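Local structure of glycerate dehydrogenase (Bacillus sp. 5mfcol3.1, 6P2I) at residues V50-I60 / Y78-N87. The protein reduces acyclic imino acids made by a partner oxidase, probably with hydride from NADPH, to amino acids probably including D-arginine. Numbering follows the deposited sequence.
With DAR (D-arginine), chain D.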
loop_
_atom_site.group_PDB
_atom_site.type_symbol
_atom_site.label_atom_id
_atom_site.label_comp_id
_atom_site.label_asym_id
_atom_site.label_seq_id
_atom_site.Cartn_x
_atom_site.Cartn_y
_atom_site.Cartn_z
ATOM N N VAL A 50 10.923 -30.291 0.609
ATOM C CA VAL A 50 11.703 -29.589 -0.400
ATOM C C VAL A 50 11.248 -28.135 -0.468
ATOM O O VAL A 50 10.058 -27.835 -0.309
ATOM C CB VAL A 50 11.588 -30.284 -1.774
ATOM C CG1 VAL A 50 10.138 -30.271 -2.274
ATOM C CG2 VAL A 50 12.526 -29.644 -2.782
ATOM N N GLU A 51 12.206 -27.231 -0.676
ATOM C CA GLU A 51 11.907 -25.801 -0.803
ATOM C C GLU A 51 12.371 -25.196 -2.117
ATOM O O GLU A 51 11.699 -24.303 -2.660
ATOM C CB GLU A 51 12.538 -25.013 0.355
ATOM C CG GLU A 51 12.302 -23.498 0.223
ATOM C CD GLU A 51 12.582 -22.704 1.477
ATOM O OE1 GLU A 51 12.564 -21.455 1.388
ATOM O OE2 GLU A 51 12.808 -23.302 2.544
ATOM N N TRP A 52 13.504 -25.660 -2.657
ATOM C CA TRP A 52 14.163 -24.995 -3.775
ATOM C C TRP A 52 14.431 -25.893 -4.965
ATOM O O TRP A 52 14.620 -25.377 -6.072
ATOM C CB TRP A 52 15.523 -24.426 -3.341
ATOM C CG TRP A 52 15.475 -23.514 -2.166
ATOM C CD1 TRP A 52 15.701 -23.837 -0.853
ATOM C CD2 TRP A 52 15.183 -22.116 -2.193
ATOM N NE1 TRP A 52 15.577 -22.712 -0.068
ATOM C CE2 TRP A 52 15.252 -21.646 -0.869
ATOM C CE3 TRP A 52 14.864 -21.214 -3.218
ATOM C CZ2 TRP A 52 15.013 -20.308 -0.534
ATOM C CZ3 TRP A 52 14.632 -19.886 -2.890
ATOM C CH2 TRP A 52 14.713 -19.446 -1.558
ATOM N N THR A 53 14.498 -27.201 -4.778
ATOM C CA THR A 53 15.138 -28.069 -5.749
ATOM C C THR A 53 14.123 -28.626 -6.729
ATOM O O THR A 53 13.126 -29.228 -6.324
ATOM C CB THR A 53 15.865 -29.200 -5.022
ATOM O OG1 THR A 53 16.827 -28.617 -4.143
ATOM C CG2 THR A 53 16.555 -30.142 -6.003
ATOM N N SER A 54 14.400 -28.444 -8.017
ATOM C CA SER A 54 13.590 -29.071 -9.048
ATOM C C SER A 54 13.707 -30.584 -8.957
ATOM O O SER A 54 14.805 -31.128 -8.805
ATOM C CB SER A 54 14.031 -28.592 -10.427
ATOM O OG SER A 54 13.616 -27.253 -10.629
ATOM N N ILE A 55 12.574 -31.267 -9.052
ATOM C CA ILE A 55 12.539 -32.725 -9.031
ATOM C C ILE A 55 11.862 -33.158 -10.324
ATOM O O ILE A 55 10.640 -33.046 -10.476
ATOM C CB ILE A 55 11.828 -33.280 -7.791
ATOM C CG1 ILE A 55 12.596 -32.853 -6.537
ATOM C CG2 ILE A 55 11.725 -34.795 -7.879
ATOM C CD1 ILE A 55 11.959 -33.256 -5.211
ATOM N N THR A 56 12.662 -33.644 -11.266
ATOM C CA THR A 56 12.219 -33.959 -12.613
ATOM C C THR A 56 11.900 -35.441 -12.747
ATOM O O THR A 56 12.294 -36.275 -11.926
ATOM C CB THR A 56 13.293 -33.574 -13.631
ATOM O OG1 THR A 56 14.444 -34.408 -13.435
ATOM C CG2 THR A 56 13.693 -32.117 -13.455
ATOM N N LYS A 57 11.187 -35.767 -13.830
ATOM C CA LYS A 57 10.873 -37.163 -14.107
ATOM C C LYS A 57 12.142 -37.999 -14.215
ATOM O O LYS A 57 12.197 -39.119 -13.701
ATOM C CB LYS A 57 10.038 -37.269 -15.386
ATOM C CG LYS A 57 9.954 -38.667 -15.967
ATOM C CD LYS A 57 9.853 -38.641 -17.484
ATOM C CE LYS A 57 9.804 -40.054 -18.057
ATOM N NZ LYS A 57 8.596 -40.306 -18.890
ATOM N N GLU A 58 13.180 -37.457 -14.856
ATOM C CA GLU A 58 14.436 -38.191 -14.986
ATOM C C GLU A 58 15.029 -38.516 -13.619
ATOM O O GLU A 58 15.596 -39.600 -13.420
ATOM C CB GLU A 58 15.427 -37.381 -15.820
ATOM C CG GLU A 58 15.060 -37.242 -17.298
ATOM C CD GLU A 58 13.899 -36.282 -17.545
ATOM O OE1 GLU A 58 13.233 -36.420 -18.591
ATOM O OE2 GLU A 58 13.639 -35.399 -16.696
ATOM N N MET A 59 14.908 -37.582 -12.669
ATOM C CA MET A 59 15.340 -37.817 -11.294
ATOM C C MET A 59 14.461 -38.845 -10.595
ATOM O O MET A 59 14.966 -39.730 -9.898
ATOM C CB MET A 59 15.326 -36.506 -10.500
ATOM C CG MET A 59 16.395 -35.517 -10.902
ATOM S SD MET A 59 16.067 -33.866 -10.284
ATOM C CE MET A 59 16.229 -34.132 -8.517
ATOM N N ILE A 60 13.141 -38.726 -10.751
ATOM C CA ILE A 60 12.214 -39.597 -10.030
ATOM C C ILE A 60 12.383 -41.048 -10.455
ATOM O O ILE A 60 12.257 -41.964 -9.632
ATOM C CB ILE A 60 10.770 -39.089 -10.238
ATOM C CG1 ILE A 60 10.600 -37.714 -9.588
ATOM C CG2 ILE A 60 9.749 -40.072 -9.684
ATOM C CD1 ILE A 60 9.544 -36.849 -10.237
ATOM N N TYR A 78 7.752 -26.719 -9.649
ATOM C CA TYR A 78 9.114 -27.192 -9.846
ATOM C C TYR A 78 9.238 -28.688 -9.574
ATOM O O TYR A 78 10.345 -29.240 -9.636
ATOM C CB TYR A 78 10.070 -26.379 -8.964
ATOM C CG TYR A 78 9.724 -26.372 -7.486
ATOM C CD1 TYR A 78 8.740 -25.530 -6.969
ATOM C CD2 TYR A 78 10.388 -27.213 -6.607
ATOM C CE1 TYR A 78 8.431 -25.536 -5.621
ATOM C CE2 TYR A 78 10.105 -27.221 -5.268
ATOM C CZ TYR A 78 9.113 -26.389 -4.775
ATOM O OH TYR A 78 8.827 -26.401 -3.435
ATOM N N ILE A 79 8.114 -29.350 -9.307
ATOM C CA ILE A 79 8.041 -30.773 -8.991
ATOM C C ILE A 79 7.192 -31.455 -10.054
ATOM O O ILE A 79 6.079 -31.005 -10.338
ATOM C CB ILE A 79 7.417 -30.986 -7.599
ATOM C CG1 ILE A 79 8.183 -30.194 -6.542
ATOM C CG2 ILE A 79 7.415 -32.424 -7.240
ATOM C CD1 ILE A 79 9.580 -30.686 -6.355
ATOM N N ASP A 80 7.695 -32.553 -10.623
ATOM C CA ASP A 80 6.905 -33.319 -11.595
ATOM C C ASP A 80 5.935 -34.211 -10.827
ATOM O O ASP A 80 6.211 -35.380 -10.552
ATOM C CB ASP A 80 7.800 -34.139 -12.515
ATOM C CG ASP A 80 7.053 -34.672 -13.739
ATOM O OD1 ASP A 80 7.648 -34.710 -14.838
ATOM O OD2 ASP A 80 5.865 -35.053 -13.607
ATOM N N VAL A 81 4.767 -33.653 -10.493
ATOM C CA VAL A 81 3.818 -34.364 -9.641
ATOM C C VAL A 81 3.246 -35.582 -10.355
ATOM O O VAL A 81 3.025 -36.631 -9.738
ATOM C CB VAL A 81 2.705 -33.411 -9.165
ATOM C CG1 VAL A 81 3.262 -32.419 -8.168
ATOM C CG2 VAL A 81 2.075 -32.684 -10.349
ATOM N N ASN A 82 2.998 -35.469 -11.660
ATOM C CA ASN A 82 2.499 -36.620 -12.407
ATOM C C ASN A 82 3.497 -37.769 -12.382
ATOM O O ASN A 82 3.106 -38.934 -12.249
ATOM C CB ASN A 82 2.177 -36.218 -13.844
ATOM C CG ASN A 82 1.027 -35.240 -13.923
ATOM O OD1 ASN A 82 0.025 -35.386 -13.222
ATOM N ND2 ASN A 82 1.163 -34.233 -14.779
ATOM N N SER A 83 4.792 -37.463 -12.501
ATOM C CA SER A 83 5.796 -38.524 -12.451
ATOM C C SER A 83 5.881 -39.137 -11.058
ATOM O O SER A 83 6.079 -40.347 -10.921
ATOM C CB SER A 83 7.161 -37.989 -12.883
ATOM O OG SER A 83 8.160 -38.991 -12.770
ATOM N N LEU A 84 5.748 -38.316 -10.010
ATOM C CA LEU A 84 5.689 -38.870 -8.661
ATOM C C LEU A 84 4.481 -39.790 -8.498
ATOM O O LEU A 84 4.589 -40.866 -7.898
ATOM C CB LEU A 84 5.651 -37.745 -7.630
ATOM C CG LEU A 84 6.934 -36.919 -7.565
ATOM C CD1 LEU A 84 6.691 -35.637 -6.823
ATOM C CD2 LEU A 84 8.030 -37.702 -6.873
ATOM N N LYS A 85 3.321 -39.378 -9.021
ATOM C CA LYS A 85 2.142 -40.240 -8.987
ATOM C C LYS A 85 2.414 -41.562 -9.692
ATOM O O LYS A 85 2.085 -42.634 -9.170
ATOM C CB LYS A 85 0.953 -39.530 -9.631
ATOM C CG LYS A 85 -0.366 -40.292 -9.551
ATOM C CD LYS A 85 -0.816 -40.462 -8.105
ATOM C CE LYS A 85 -2.239 -41.011 -8.022
ATOM N NZ LYS A 85 -2.429 -42.260 -8.808
ATOM N N ASP A 86 3.041 -41.506 -10.869
ATOM C CA ASP A 86 3.352 -42.716 -11.623
ATOM C C ASP A 86 4.345 -43.621 -10.904
ATOM O O ASP A 86 4.426 -44.811 -11.229
ATOM C CB ASP A 86 3.899 -42.348 -13.006
ATOM C CG ASP A 86 2.809 -41.915 -13.970
ATOM O OD1 ASP A 86 1.648 -42.332 -13.778
ATOM O OD2 ASP A 86 3.117 -41.173 -14.928
ATOM N N ASN A 87 5.109 -43.089 -9.950
ATOM C CA ASN A 87 6.060 -43.879 -9.181
ATOM C C ASN A 87 5.595 -44.102 -7.745
ATOM O O ASN A 87 6.411 -44.431 -6.876
ATOM C CB ASN A 87 7.442 -43.223 -9.198
ATOM C CG ASN A 87 8.191 -43.483 -10.491
ATOM O OD1 ASN A 87 9.035 -44.379 -10.561
ATOM N ND2 ASN A 87 7.897 -42.693 -11.520
HETATM N N DAR D . 6.593 -19.504 -4.223
HETATM C CA DAR D . 5.800 -19.195 -3.033
HETATM C CB DAR D . 6.678 -18.663 -1.890
HETATM C CG DAR D . 7.716 -19.674 -1.394
HETATM C CD DAR D . 8.269 -19.292 -0.024
HETATM N NE DAR D . 9.178 -20.261 0.588
HETATM C CZ DAR D . 8.888 -20.825 1.764
HETATM N NH1 DAR D . 7.620 -20.899 2.183
HETATM N NH2 DAR D . 9.853 -21.327 2.537
HETATM C C DAR D . 4.964 -20.394 -2.622
HETATM O O DAR D . 4.649 -20.614 -1.436
HETATM O OXT DAR D . 4.588 -21.151 -3.516
HETATM O O HOH W 1 10.028 -33.590 -15.183
#
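Ile55 and Ile79 are joined by a single beta bridge between the loops that follow neighbouring parallel strands 47-50 and 68-71 in the smaller, five-stranded domain of this D-2-hydroxyacid dehydrogenase-type fold. Ile55 N donates to Tyr78 O (3.1 Å). Asp80 N in turn donates to Ile55 O. Beside the bridge, the two isoleucine side chains point the same way, CD1 against CD1, while Val50 CG1 meets Ile79 CD1 tip to tip. With CG set between backbone N and carbonyl carbon (chi1 55°), the Tyr78 ring presents its CD2 edge to Thr53 O, 3.4 Å away in plane; Tyr78 OH is hydrogen-bonded to Thr73 OG1. On the ligand side, Glu51 extends so that OE1 takes D-arginine NH2 at 2.9 Å, nearly straight; Thr10 and Tyr5 hold the carboxylate. Replaced by alanine, Glu51 would lose its carboxylate, which would probably leave the guanidinium of D-arginine without its charged mate and freer to turn. Past the bridge, both segments enter short helices, N-capped by Thr56 and Asp80. Ile60 CD1 packs at 3.7 Å on Leu84 CG, the side chains crossing nearly at right angles. Asp80 OD2 accepts from Ser83 N, and Asp80 OD1 accepts from a water 2.7 Å away, which in turn accepts from Lys57 N.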